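Porin (Acinetobacter baumannii AB307-0294, PDB 5DL7) is an outer-membrane beta-barrel that binds calcium ions and probably acts as a porin, letting small solutes through. Local coordinates at residues L93-V96 against R102-Y105. Sequence-based numbering, arbitrary orientation.
With CA (calcium ion), chain E; CA (calcium ion), chain C.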
loop_
_atom_site.group_PDB
_atom_site.type_symbol
_atom_site.label_atom_id
_atom_site.label_comp_id
_atom_site.label_asym_id
_atom_site.label_seq_id
_atom_site.Cartn_x
_atom_site.Cartn_y
_atom_site.Cartn_z
ATOM N N LEU A 93 6.033 -0.108 12.670
ATOM C CA LEU A 93 7.392 -0.024 12.279
ATOM C C LEU A 93 8.229 -1.156 12.928
ATOM O O LEU A 93 9.321 -1.404 12.542
ATOM C CB LEU A 93 8.057 1.337 12.712
ATOM C CG LEU A 93 7.499 2.585 11.993
ATOM C CD1 LEU A 93 8.303 3.786 12.384
ATOM C CD2 LEU A 93 7.566 2.428 10.469
ATOM N N LEU A 94 7.782 -1.590 14.127
ATOM C CA LEU A 94 8.584 -2.542 14.941
ATOM C C LEU A 94 7.588 -3.648 15.501
ATOM O O LEU A 94 6.372 -3.331 15.773
ATOM C CB LEU A 94 9.163 -1.846 16.144
ATOM C CG LEU A 94 10.271 -0.793 15.841
ATOM C CD1 LEU A 94 10.477 0.104 17.049
ATOM C CD2 LEU A 94 11.555 -1.507 15.487
ATOM N N PRO A 95 8.103 -4.844 15.678
ATOM C CA PRO A 95 7.297 -5.897 16.396
ATOM C C PRO A 95 6.975 -5.450 17.790
ATOM O O PRO A 95 7.793 -4.782 18.517
ATOM C CB PRO A 95 8.144 -7.135 16.312
ATOM C CG PRO A 95 9.268 -6.805 15.310
ATOM C CD PRO A 95 9.476 -5.320 15.467
ATOM N N VAL A 96 5.697 -5.690 18.152
ATOM C CA VAL A 96 5.280 -5.298 19.529
ATOM C C VAL A 96 4.766 -6.554 20.262
ATOM O O VAL A 96 3.960 -7.274 19.681
ATOM C CB VAL A 96 4.144 -4.257 19.438
ATOM C CG1 VAL A 96 3.606 -3.934 20.764
ATOM C CG2 VAL A 96 4.727 -2.893 18.896
ATOM N N ARG A 102 8.347 -3.045 22.653
ATOM C CA ARG A 102 8.902 -3.314 21.290
ATOM C C ARG A 102 10.033 -4.326 21.365
ATOM O O ARG A 102 10.883 -4.160 22.213
ATOM C CB ARG A 102 9.531 -2.008 20.786
ATOM C CG ARG A 102 8.426 -1.201 20.130
ATOM C CD ARG A 102 7.215 -0.803 20.973
ATOM N NE ARG A 102 6.405 0.223 20.252
ATOM C CZ ARG A 102 5.186 0.643 20.626
ATOM N NH1 ARG A 102 4.551 0.097 21.679
ATOM N NH2 ARG A 102 4.546 1.644 19.993
ATOM N N ASP A 103 10.125 -5.184 20.374
ATOM C CA ASP A 103 11.394 -5.739 20.084
ATOM C C ASP A 103 12.346 -4.664 19.506
ATOM O O ASP A 103 11.929 -3.984 18.601
ATOM C CB ASP A 103 11.210 -6.843 19.086
ATOM C CG ASP A 103 10.454 -8.120 19.698
ATOM O OD1 ASP A 103 10.555 -8.295 20.965
ATOM O OD2 ASP A 103 9.839 -8.842 18.923
ATOM N N ASP A 104 13.568 -4.654 19.931
ATOM C CA ASP A 104 14.503 -3.586 19.627
ATOM C C ASP A 104 15.274 -3.780 18.313
ATOM O O ASP A 104 15.865 -2.793 17.792
ATOM C CB ASP A 104 15.395 -3.336 20.756
ATOM C CG ASP A 104 14.611 -2.813 21.963
ATOM O OD1 ASP A 104 13.631 -2.005 21.851
ATOM O OD2 ASP A 104 14.858 -3.307 23.046
ATOM N N TYR A 105 15.217 -5.015 17.788
ATOM C CA TYR A 105 15.914 -5.443 16.642
ATOM C C TYR A 105 15.065 -6.486 15.983
ATOM O O TYR A 105 14.411 -7.235 16.716
ATOM C CB TYR A 105 17.294 -5.899 16.873
ATOM C CG TYR A 105 17.729 -6.553 15.711
ATOM C CD1 TYR A 105 18.241 -5.806 14.654
ATOM C CD2 TYR A 105 17.630 -7.950 15.561
ATOM C CE1 TYR A 105 18.667 -6.379 13.430
ATOM C CE2 TYR A 105 17.956 -8.546 14.318
ATOM C CZ TYR A 105 18.467 -7.802 13.250
ATOM O OH TYR A 105 19.045 -8.351 12.093
HETATM CA CA CA E . 12.299 -3.032 23.894
HETATM CA CA CA C . 9.005 -10.443 20.770
HETATM O O HOH W 1 7.372 -10.453 19.096
HETATM O O HOH W 2 12.229 -5.135 24.525
HETATM O O HOH W 3 11.192 -0.757 23.672
#
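The carbonyl oxygen of P95 is gripped by two neighbouring residues of the facing segment. D103 N donates a hydrogen bond to P95 O at 3.0 Å, with the donor lying above the carbonyl plane and the N-H...O angle bent to 146°. Beside it, R102 CA brings a C-H...O contact to P95 O at 3.3 Å. The hydrogen bond flanks V96 and R102 as part of the single beta bridge that pairs them, and it joins two parts of the same loop of an OprD-family beta-barrel, the one running from strand 66-79 to strand 105-117.

Side chains fill in around that bridge. R102 bends at its second torsion (chi2 60°), and beyond the bend it runs alongside V96, pointing the same way. V96 CG2 then sits over one face of the guanidinium, offset toward the rim, 3.8 Å from R102 NE. The group's N-H bonds are spent on other partners: NE makes a salt bridge with D48, NH1 reaches the carbonyl oxygens of Y88 and N100, and NH2 that of R47. These bonds should fix its rotation. L94 crosses the start of the same arginine at about a right angle, its CD1 packing 3.9 Å from R102 CG.

Two calcium ions tie this turn of chain further. One takes R102 O at 2.5 Å, both carboxylate oxygens of D104 and two waters, so backbone and side chain of near neighbours close on the same metal. The other is held by both carboxylate oxygens of D103, by a water and by N97 OD1, which joins the two sides of the loop through the metal. The side chains of D103 and P95 also cross at about a right angle: D103 OD2, 2.6 Å from the second calcium ion, rests 3.6 Å from P95 CB.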